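Local coordinates for protein DegT/DnrJ/EryC1/StrS aminotransferase (Brucella abortus 2308, PDB 4QGR) that binds pyridoxal 5'-phosphate and probably catalyses the transfer of amino groups as a dimeric transaminase, at residues A[57-63]-A[208-214]; A[166-172]-A[187-193]; A[271-275]-A[295-299]; A[277-282]-A[371-375]. All coordinates share one frame; numbering follows the deposited sequence.

Contact 1: residues A[57-63]-A[208-214]; sequences VEHVIAC and GAMFTND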
# COMPACT_ATOMS: atom_id res chain seq x y z
N VAL A 57 -15.64 0.10 18.79
CA VAL A 57 -16.11 -0.62 17.60
C VAL A 57 -15.65 -2.06 17.73
O VAL A 57 -14.57 -2.32 18.29
CB VAL A 57 -15.57 -0.02 16.29
CG1 VAL A 57 -15.93 1.46 16.18
CG2 VAL A 57 -14.09 -0.20 16.18
N GLU A 58 -16.46 -2.97 17.23
CA GLU A 58 -16.21 -4.41 17.46
C GLU A 58 -15.06 -4.93 16.62
O GLU A 58 -14.37 -5.87 17.04
CB GLU A 58 -17.45 -5.22 17.11
CG GLU A 58 -18.64 -4.91 17.99
CD GLU A 58 -19.85 -5.77 17.66
OE1 GLU A 58 -19.69 -6.99 17.41
OE2 GLU A 58 -20.97 -5.21 17.66
N HIS A 59 -14.88 -4.38 15.44
CA HIS A 59 -13.86 -4.87 14.50
C HIS A 59 -12.96 -3.76 14.04
O HIS A 59 -13.44 -2.77 13.50
CB HIS A 59 -14.50 -5.54 13.26
CG HIS A 59 -15.47 -6.63 13.61
ND1 HIS A 59 -15.07 -7.91 13.93
CD2 HIS A 59 -16.82 -6.61 13.75
CE1 HIS A 59 -16.13 -8.64 14.27
NE2 HIS A 59 -17.20 -7.88 14.15
N VAL A 60 -11.64 -3.97 14.18
CA VAL A 60 -10.63 -3.06 13.62
C VAL A 60 -9.80 -3.87 12.67
O VAL A 60 -9.27 -4.95 13.04
CB VAL A 60 -9.71 -2.46 14.68
CG1 VAL A 60 -8.59 -1.63 14.02
CG2 VAL A 60 -10.54 -1.65 15.70
N ILE A 61 -9.72 -3.39 11.43
CA ILE A 61 -9.00 -4.10 10.37
C ILE A 61 -7.84 -3.19 9.94
O ILE A 61 -8.00 -2.27 9.13
CB ILE A 61 -9.90 -4.41 9.18
CG1 ILE A 61 -11.16 -5.19 9.60
CG2 ILE A 61 -9.12 -5.19 8.13
CD1 ILE A 61 -12.34 -4.28 9.86
N ALA A 62 -6.66 -3.48 10.47
CA ALA A 62 -5.47 -2.66 10.14
C ALA A 62 -5.10 -2.88 8.68
O ALA A 62 -5.33 -3.95 8.15
CB ALA A 62 -4.30 -3.00 11.08
N CYS A 63 -4.55 -1.85 8.02
CA CYS A 63 -4.13 -1.98 6.62
C CYS A 63 -2.97 -1.03 6.34
O CYS A 63 -2.40 -0.44 7.28
CB CYS A 63 -5.32 -1.71 5.69
SG CYS A 63 -6.20 -0.14 5.93
N GLY A 208 -2.71 2.45 8.08
CA GLY A 208 -4.12 2.79 8.07
C GLY A 208 -4.96 1.75 8.78
O GLY A 208 -4.44 0.74 9.23
N ALA A 209 -6.26 2.02 8.92
CA ALA A 209 -7.15 0.98 9.41
C ALA A 209 -8.58 1.26 8.99
O ALA A 209 -8.95 2.41 8.63
CB ALA A 209 -7.09 0.91 10.92
N MET A 210 -9.39 0.23 9.15
CA MET A 210 -10.85 0.30 8.90
C MET A 210 -11.55 -0.21 10.13
O MET A 210 -11.01 -1.02 10.86
CB MET A 210 -11.25 -0.53 7.68
CG MET A 210 -10.49 -0.10 6.42
SD MET A 210 -10.67 -1.21 5.02
CE MET A 210 -9.73 -2.60 5.65
N PHE A 211 -12.77 0.29 10.32
CA PHE A 211 -13.55 0.07 11.52
C PHE A 211 -14.99 -0.32 11.16
O PHE A 211 -15.60 0.29 10.27
CB PHE A 211 -13.58 1.34 12.36
CG PHE A 211 -12.23 1.98 12.54
CD1 PHE A 211 -11.27 1.36 13.33
CD2 PHE A 211 -11.93 3.18 11.96
CE1 PHE A 211 -10.03 1.93 13.54
CE2 PHE A 211 -10.67 3.74 12.12
CZ PHE A 211 -9.72 3.14 12.93
N THR A 212 -15.55 -1.33 11.83
CA THR A 212 -16.95 -1.62 11.62
C THR A 212 -17.47 -2.52 12.73
O THR A 212 -16.72 -3.25 13.37
CB THR A 212 -17.21 -2.29 10.25
OG1 THR A 212 -18.62 -2.36 10.01
CG2 THR A 212 -16.57 -3.67 10.15
N ASN A 213 -18.78 -2.40 12.96
CA ASN A 213 -19.48 -3.36 13.82
C ASN A 213 -20.09 -4.55 13.11
O ASN A 213 -20.64 -5.44 13.75
CB ASN A 213 -20.57 -2.65 14.60
CG ASN A 213 -20.00 -1.73 15.65
OD1 ASN A 213 -18.99 -2.02 16.25
ND2 ASN A 213 -20.69 -0.62 15.89
N ASP A 214 -19.99 -4.57 11.79
CA ASP A 214 -20.55 -5.65 10.97
C ASP A 214 -19.50 -6.75 10.77
O ASP A 214 -18.52 -6.58 10.03
CB ASP A 214 -20.99 -5.04 9.65
CG ASP A 214 -21.54 -6.07 8.64
OD1 ASP A 214 -21.29 -7.27 8.72
OD2 ASP A 214 -22.21 -5.61 7.70
O HOH W 1 -19.86 -8.15 15.06
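Ile61 and Met210 face each other as a hydrogen-bonded antiparallel pair: Ile61 N reaches Met210 O at 2.8 Å in an almost straight bond (178°), and Met210 N returns to Ile61 O. His59 with Thr212 and Cys63 with Gly208 each repeat this reciprocal pair of hydrogen bonds, making six backbone links. Beyond the last pair, the amide of Asn213 extends the ladder, its OD1 accepting from Glu58 N at 2.9 Å, nearly along the C=O axis. A water at this exposed end donates to Glu58 OE1 and Asn213 O and also bonds His59 NE2 (2.8 Å), so three polar residues suit this end. Thr212 OG1 accepts from Asp214 N in an ST turn and bonds His189 O, just before the neighbouring strand 190-194.

Packing differs on the two faces of the sheet. On one, the Met210 chain bends at its last torsion (chi3 -70°) and lays CE against Ile61 CG2 at 3.6 Å, with Cys63 SG next to it; helix 68-76 packs on Met210 and Cys63. On the other, Val60 and Phe211 lie side by side, Val60 CG2 at the edge of the ring 3.9 Å from Phe211 CD1, packed against helix 42-55. The edge strand 59-63 of the large aminotransferase sheet is thus held by backbone bonds between side chains that pack on helices over both faces, which should shield those bonds from water, while at the exposed end a water takes over the bridging of polar groups.

Contact 2: residues A[166-172]-A[187-193]; sequences FIIEDAA and FGHVGAT. With PLP (pyridoxal-5'-phosphate), chain E.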
# COMPACT_ATOMS: atom_id res chain seq x y z
N PHE A 166 -24.52 3.39 1.08
CA PHE A 166 -23.43 2.97 1.96
C PHE A 166 -22.63 4.18 2.41
O PHE A 166 -22.26 5.02 1.58
CB PHE A 166 -22.55 2.03 1.13
CG PHE A 166 -21.50 1.29 1.89
CD1 PHE A 166 -21.83 0.31 2.84
CD2 PHE A 166 -20.16 1.45 1.56
CE1 PHE A 166 -20.82 -0.39 3.49
CE2 PHE A 166 -19.17 0.74 2.18
CZ PHE A 166 -19.50 -0.19 3.15
N ILE A 167 -22.34 4.27 3.70
CA ILE A 167 -21.59 5.39 4.22
C ILE A 167 -20.27 4.94 4.74
O ILE A 167 -20.19 4.08 5.63
CB ILE A 167 -22.33 6.13 5.37
CG1 ILE A 167 -23.64 6.72 4.85
CG2 ILE A 167 -21.47 7.22 5.94
CD1 ILE A 167 -24.52 7.22 5.94
N ILE A 168 -19.21 5.54 4.18
CA ILE A 168 -17.85 5.32 4.63
C ILE A 168 -17.40 6.60 5.33
O ILE A 168 -17.32 7.68 4.69
CB ILE A 168 -16.88 5.04 3.48
CG1 ILE A 168 -17.29 3.81 2.68
CG2 ILE A 168 -15.46 4.93 4.04
CD1 ILE A 168 -16.62 3.70 1.32
N GLU A 169 -17.10 6.51 6.61
CA GLU A 169 -16.62 7.69 7.35
C GLU A 169 -15.12 7.84 7.05
O GLU A 169 -14.37 6.94 7.37
CB GLU A 169 -16.80 7.52 8.86
CG GLU A 169 -16.08 8.59 9.68
CD GLU A 169 -16.20 8.44 11.17
OE1 GLU A 169 -16.58 7.33 11.59
OE2 GLU A 169 -15.93 9.44 11.92
N ASP A 170 -14.70 8.92 6.40
CA ASP A 170 -13.27 9.20 6.23
C ASP A 170 -12.78 9.93 7.52
O ASP A 170 -12.85 11.13 7.63
CB ASP A 170 -12.96 9.97 4.96
CG ASP A 170 -11.47 10.17 4.73
OD1 ASP A 170 -10.68 9.75 5.63
OD2 ASP A 170 -11.08 10.74 3.67
N ALA A 171 -12.28 9.13 8.46
CA ALA A 171 -11.78 9.57 9.75
C ALA A 171 -10.22 9.62 9.72
O ALA A 171 -9.56 9.47 10.77
CB ALA A 171 -12.29 8.64 10.83
N ALA A 172 -9.64 9.88 8.54
CA ALA A 172 -8.20 10.04 8.41
C ALA A 172 -7.69 11.01 9.45
O ALA A 172 -6.59 10.83 9.98
CB ALA A 172 -7.83 10.54 7.03
N PHE A 187 -18.80 5.90 13.07
CA PHE A 187 -19.93 6.35 12.27
C PHE A 187 -20.01 5.60 10.92
O PHE A 187 -19.07 4.93 10.48
CB PHE A 187 -19.86 7.86 12.06
CG PHE A 187 -19.95 8.67 13.35
CD1 PHE A 187 -21.19 8.89 13.96
CD2 PHE A 187 -18.82 9.22 13.93
CE1 PHE A 187 -21.27 9.66 15.11
CE2 PHE A 187 -18.88 9.98 15.10
CZ PHE A 187 -20.13 10.19 15.69
N GLY A 188 -21.16 5.73 10.26
CA GLY A 188 -21.40 5.06 8.98
C GLY A 188 -21.49 3.56 9.07
O GLY A 188 -21.58 2.98 10.17
N HIS A 189 -21.42 2.92 7.92
CA HIS A 189 -21.34 1.45 7.85
C HIS A 189 -19.92 0.96 8.22
O HIS A 189 -19.73 -0.16 8.73
CB HIS A 189 -21.72 0.97 6.44
CG HIS A 189 -23.18 1.17 6.10
ND1 HIS A 189 -23.66 2.31 5.51
CD2 HIS A 189 -24.24 0.33 6.26
CE1 HIS A 189 -24.97 2.21 5.35
NE2 HIS A 189 -25.35 1.01 5.78
N VAL A 190 -18.94 1.81 7.95
CA VAL A 190 -17.54 1.50 8.10
C VAL A 190 -16.79 2.83 8.19
O VAL A 190 -17.16 3.83 7.54
CB VAL A 190 -17.04 0.65 6.89
CG1 VAL A 190 -17.14 1.43 5.61
CG2 VAL A 190 -15.65 0.08 7.06
N GLY A 191 -15.75 2.83 9.02
CA GLY A 191 -14.87 3.97 9.15
C GLY A 191 -13.51 3.63 8.60
O GLY A 191 -13.11 2.47 8.58
N ALA A 192 -12.80 4.67 8.20
CA ALA A 192 -11.47 4.57 7.65
C ALA A 192 -10.54 5.60 8.30
O ALA A 192 -10.94 6.74 8.53
CB ALA A 192 -11.52 4.85 6.15
N THR A 193 -9.28 5.22 8.53
CA THR A 193 -8.30 6.21 8.95
C THR A 193 -6.89 5.93 8.39
O THR A 193 -6.62 4.88 7.78
CB THR A 193 -8.23 6.36 10.49
OG1 THR A 193 -7.58 7.58 10.86
CG2 THR A 193 -7.48 5.22 11.10
N1 PLP E . -8.45 11.08 3.76
C2 PLP E . -8.12 12.26 4.32
C2A PLP E . -9.17 13.25 4.78
C3 PLP E . -6.68 12.54 4.57
O3 PLP E . -6.35 13.68 5.17
C4 PLP E . -5.67 11.58 4.05
C4A PLP E . -4.20 11.62 4.23
O4A PLP E . -3.68 11.99 5.26
C5 PLP E . -6.18 10.34 3.44
C6 PLP E . -7.56 10.17 3.34
C5A PLP E . -5.23 9.29 2.91
O4P PLP E . -4.48 8.66 3.96
P PLP E . -2.99 8.13 3.69
O1P PLP E . -2.62 7.21 4.85
O2P PLP E . -2.97 7.47 2.33
O3P PLP E . -2.18 9.44 3.74
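Asp170 and Ala192 pair in parallel strands whose C-terminal end meets the cofactor: Asp170 OD2 lies 2.7 Å from PLP N1, and Ala172 CB comes within 3.2 Å of PLP C2. Thr95 also bonds Asp170 OD2, while Asp170 OD1 accepts from Ala172 N in an Asx turn, so both carboxylate oxygens are restrained. Behind them, Ala192 O receives Ala171 N at 2.7 Å, and Thr193 OG1 donates to Ala171 O from above the carbonyl plane. These bonds fix the turn that carries Ala172, whose small methyl fits close to the pyridine.

Further down the strands, Glu169 N binds Val190 O and Ala192 N binds Glu169 O. The extended Glu169 side chain brings OE1 to Phe187 N at 3.0 Å, and its OE2 is bonded by Gly185 N. At the far end His189 ND1 accepts from Ile167 N at 3.0 Å, with Phe166 CD1 over one face of the imidazole. Val190 CG1 lies alongside Ile168 CG1 on the face shared with Ala192, where helix 68-76 packs on Ile168 and helix 215-224 on Val190. An acidic group at N1 is the hallmark of fold-type I enzymes; it would favour a protonated pyridine nitrogen and so probably strengthen the cofactor as an electron sink.

Contact 3: residues A[271-275]-A[295-299]; sequences ARRYN and WAQYS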
# COMPACT_ATOMS: atom_id res chain seq x y z
N ALA A 271 -6.59 24.33 21.61
CA ALA A 271 -7.55 24.88 20.65
C ALA A 271 -8.44 25.90 21.29
O ALA A 271 -8.72 26.91 20.69
CB ALA A 271 -8.39 23.79 20.03
N ARG A 272 -8.90 25.61 22.51
CA ARG A 272 -9.80 26.54 23.21
C ARG A 272 -9.08 27.84 23.53
O ARG A 272 -9.65 28.92 23.43
CB ARG A 272 -10.40 25.89 24.47
CG ARG A 272 -11.47 24.85 24.12
CD ARG A 272 -12.09 24.17 25.35
NE ARG A 272 -13.04 23.12 24.96
CZ ARG A 272 -14.31 23.33 24.57
NH1 ARG A 272 -14.82 24.56 24.50
NH2 ARG A 272 -15.09 22.30 24.24
N ARG A 273 -7.82 27.73 23.90
CA ARG A 273 -7.02 28.92 24.18
C ARG A 273 -6.82 29.76 22.90
O ARG A 273 -6.93 31.00 22.97
CB ARG A 273 -5.69 28.55 24.84
CG ARG A 273 -4.96 29.73 25.47
CD ARG A 273 -3.92 29.21 26.44
NE ARG A 273 -3.26 30.32 27.14
CZ ARG A 273 -2.12 30.90 26.78
NH1 ARG A 273 -1.42 30.48 25.73
NH2 ARG A 273 -1.64 31.89 27.52
N TYR A 274 -6.54 29.15 21.76
CA TYR A 274 -6.51 29.93 20.52
C TYR A 274 -7.87 30.58 20.25
O TYR A 274 -7.94 31.76 19.86
CB TYR A 274 -6.23 29.04 19.32
CG TYR A 274 -4.81 28.74 18.89
CD1 TYR A 274 -3.83 29.75 18.76
CD2 TYR A 274 -4.47 27.44 18.50
CE1 TYR A 274 -2.56 29.45 18.30
CE2 TYR A 274 -3.22 27.12 18.03
CZ TYR A 274 -2.26 28.14 17.91
OH TYR A 274 -1.03 27.82 17.41
N ASN A 275 -8.95 29.81 20.39
CA ASN A 275 -10.27 30.31 19.99
C ASN A 275 -10.64 31.56 20.81
O ASN A 275 -11.03 32.57 20.23
CB ASN A 275 -11.37 29.25 20.12
CG ASN A 275 -11.31 28.20 19.00
OD1 ASN A 275 -10.58 28.34 18.00
ND2 ASN A 275 -12.12 27.16 19.14
N TRP A 295 -8.43 17.78 16.23
CA TRP A 295 -7.51 18.90 15.88
C TRP A 295 -6.32 18.42 15.08
O TRP A 295 -5.18 18.80 15.36
CB TRP A 295 -7.05 19.66 17.13
CG TRP A 295 -8.24 20.32 17.82
CD1 TRP A 295 -8.80 19.96 19.01
CD2 TRP A 295 -9.00 21.39 17.33
NE1 TRP A 295 -9.87 20.76 19.30
CE2 TRP A 295 -10.01 21.66 18.27
CE3 TRP A 295 -8.90 22.22 16.20
CZ2 TRP A 295 -10.94 22.68 18.10
CZ3 TRP A 295 -9.87 23.22 16.02
CH2 TRP A 295 -10.85 23.45 16.97
N ALA A 296 -6.56 17.62 14.05
CA ALA A 296 -5.51 17.32 13.11
C ALA A 296 -4.89 18.60 12.58
O ALA A 296 -3.69 18.66 12.32
CB ALA A 296 -6.07 16.50 11.98
N GLN A 297 -5.73 19.63 12.39
CA GLN A 297 -5.27 20.98 12.08
C GLN A 297 -6.13 21.97 12.86
O GLN A 297 -7.33 21.70 13.14
CB GLN A 297 -5.41 21.33 10.58
CG GLN A 297 -4.73 20.32 9.66
CD GLN A 297 -3.23 20.29 9.73
OE1 GLN A 297 -2.62 21.24 10.22
NE2 GLN A 297 -2.62 19.20 9.19
N TYR A 298 -5.55 23.14 13.13
CA TYR A 298 -6.24 24.26 13.78
C TYR A 298 -6.34 25.33 12.71
O TYR A 298 -5.35 25.97 12.36
CB TYR A 298 -5.51 24.75 15.01
CG TYR A 298 -6.26 25.92 15.64
CD1 TYR A 298 -6.04 27.23 15.21
CD2 TYR A 298 -7.28 25.70 16.53
CE1 TYR A 298 -6.78 28.31 15.74
CE2 TYR A 298 -8.03 26.77 17.06
CZ TYR A 298 -7.79 28.06 16.63
OH TYR A 298 -8.51 29.13 17.14
N SER A 299 -7.53 25.45 12.11
CA SER A 299 -7.72 26.23 10.91
C SER A 299 -8.60 27.46 11.15
O SER A 299 -9.77 27.32 11.55
CB SER A 299 -8.33 25.36 9.83
OG SER A 299 -7.44 24.28 9.45
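Two torsions bring the tyrosines together: Tyr298 swings CG anti to its backbone N (chi1 179°), sending its ring out from the strand to the helix, whereas Tyr274 holds CG beside its own N (chi1 -88°) and turns its ring to meet it. They stack face to face, centroids 4.4 Å apart and planes at 29°, with Tyr274 CD2 over the centre of the Tyr298 ring. One helical turn supplies the other neighbours of that ring. Asn275 OD1 lies at its edge and accepts from Tyr298 OH, though the modelled 2.4 Å is too short to be taken literally, the amide plane turned 38° from the ring; Asn275 ND2 is occupied by Pro285 O, which helps settle which end of the amide faces the phenol.

Ala271, one turn earlier, has a methyl small enough to sit over the indole of Trp295, its CB 3.5 Å from the centroid of the five-membered ring in a CH-pi contact. Tyr274 OH reaches past the pair to Pro357 O, so each buried hydroxyl has a partner. Tyr298 seats the long helix 247-278 against strand 298-301 of the two-stranded antiparallel sheet, and Trp295, from the loop leading into it, continues this helix-on-sheet packing in the C-terminal part of the fold-type I aminotransferase.

Contact 4: residues A[277-282]-A[371-375]; sequences ALKDVV and IGVIR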
# COMPACT_ATOMS: atom_id res chain seq x y z
N ALA A 277 -8.66 33.62 22.37
CA ALA A 277 -7.74 34.74 22.21
C ALA A 277 -7.85 35.38 20.84
O ALA A 277 -7.49 36.56 20.67
CB ALA A 277 -6.31 34.29 22.47
N LEU A 278 -8.33 34.63 19.85
CA LEU A 278 -8.30 35.08 18.45
C LEU A 278 -9.64 35.44 17.83
O LEU A 278 -9.68 36.01 16.74
CB LEU A 278 -7.62 34.00 17.57
CG LEU A 278 -6.12 33.82 17.83
CD1 LEU A 278 -5.60 32.59 17.11
CD2 LEU A 278 -5.34 35.06 17.42
N LYS A 279 -10.73 35.09 18.50
CA LYS A 279 -12.05 35.19 17.91
C LYS A 279 -12.46 36.60 17.44
O LYS A 279 -13.30 36.72 16.55
CB LYS A 279 -13.11 34.66 18.87
CG LYS A 279 -13.27 35.43 20.14
CD LYS A 279 -14.22 34.70 21.07
CE LYS A 279 -14.24 35.36 22.44
NZ LYS A 279 -15.15 34.60 23.35
N ASP A 280 -11.87 37.62 18.02
CA ASP A 280 -12.19 38.99 17.62
C ASP A 280 -11.38 39.55 16.45
O ASP A 280 -11.70 40.64 15.97
CB ASP A 280 -12.05 39.94 18.82
CG ASP A 280 -10.66 39.99 19.38
OD1 ASP A 280 -9.93 38.95 19.46
OD2 ASP A 280 -10.25 41.09 19.77
N VAL A 281 -10.32 38.87 16.02
CA VAL A 281 -9.51 39.33 14.90
C VAL A 281 -9.53 38.38 13.69
O VAL A 281 -9.23 38.81 12.58
CB VAL A 281 -8.04 39.59 15.30
CG1 VAL A 281 -7.92 40.81 16.20
CG2 VAL A 281 -7.40 38.37 15.95
N VAL A 282 -9.84 37.10 13.89
CA VAL A 282 -9.97 36.16 12.80
C VAL A 282 -11.15 35.23 13.07
O VAL A 282 -11.67 35.20 14.17
CB VAL A 282 -8.70 35.30 12.57
CG1 VAL A 282 -7.54 36.15 12.08
CG2 VAL A 282 -8.31 34.50 13.80
N ILE A 371 -0.31 33.95 19.06
CA ILE A 371 -1.45 34.85 19.29
C ILE A 371 -1.03 36.30 19.09
O ILE A 371 -1.75 37.08 18.47
CB ILE A 371 -2.09 34.61 20.68
CG1 ILE A 371 -2.91 33.34 20.64
CG2 ILE A 371 -2.96 35.77 21.13
CD1 ILE A 371 -3.13 32.70 21.99
N GLY A 372 0.12 36.66 19.61
CA GLY A 372 0.57 38.05 19.57
C GLY A 372 0.79 38.52 18.14
O GLY A 372 0.49 39.65 17.80
N VAL A 373 1.35 37.66 17.31
CA VAL A 373 1.68 38.08 15.97
C VAL A 373 0.40 38.26 15.18
O VAL A 373 0.27 39.23 14.41
CB VAL A 373 2.64 37.07 15.28
CG1 VAL A 373 2.83 37.42 13.81
CG2 VAL A 373 3.97 37.04 15.99
N ILE A 374 -0.56 37.35 15.38
CA ILE A 374 -1.81 37.41 14.65
C ILE A 374 -2.60 38.68 15.05
O ILE A 374 -3.09 39.42 14.19
CB ILE A 374 -2.66 36.13 14.86
CG1 ILE A 374 -1.92 34.92 14.28
CG2 ILE A 374 -4.04 36.27 14.20
CD1 ILE A 374 -2.54 33.58 14.58
N ARG A 375 -2.70 38.94 16.35
CA ARG A 375 -3.41 40.11 16.86
C ARG A 375 -2.73 41.40 16.35
O ARG A 375 -3.39 42.36 15.90
CB ARG A 375 -3.46 40.09 18.39
CG ARG A 375 -4.30 38.94 18.97
CD ARG A 375 -4.47 39.08 20.47
NE ARG A 375 -5.32 40.24 20.72
CZ ARG A 375 -6.64 40.23 20.59
NH1 ARG A 375 -7.29 39.12 20.27
NH2 ARG A 375 -7.32 41.34 20.78
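Leu278 and Ile374 form the close-packed side of this contact, their side chains crossing at about a right angle with Leu278 CD2 3.7 Å from Ile374 CG2. One turn back, Ile371 CD1 lies 3.6 Å from Ala277 CB, whose shortness lets the helices come near. Val282 CG1 touches the same Ile374 branch from the loop side, and Leu308 and Leu312 of helix 305-314 close over Ile374, a place suited to branched aliphatic residues.

In fold terms, the end of the long helix 247-278 and the chain leaving it pack here on helix 364-377, the last helix of the chain, in the C-terminal part of the fold far from the cofactor.

The outer side is polar and more open. Arg375 bends at chi3 (69°) to bring its guanidinium round to exposed Asp280, gripping it end-on: NH1 to OD1 at 2.8 Å and NH2 to OD2 at 3.1 Å. Both oxygens use their syn lone pairs; the two planes are only 16° apart, and the paired bonds hold both groups against rotation. Arg375 NH1 also makes a weak bond to Ala277 O, at 2.6 Å but poorly angled. Val281 CG1 lies over one guanidinium face, 4.3 Å above its plane and toward the rim.

Contacts 1 and 2 belong to the buried large sheet, where strands 190-194 and 208-212 are neighbours; Phe211 N to Gly191 O joins them directly. Backbone ladders dominate both, antiparallel in contact 1 and parallel in contact 2; of the four, contact 2 holds residues of the cofactor pocket, and contact 1 comes close at Gly208. Contacts 3 and 4 share helix 247-278 and touch where Tyr274 meets Ile371, but rely on side chains: contact 3 is a buried aromatic cluster, whereas the partly buried contact 4 combines aliphatic packing with a salt bridge. Contact 4 is the most peripheral, its centre about 27 Å from the centre of the chain.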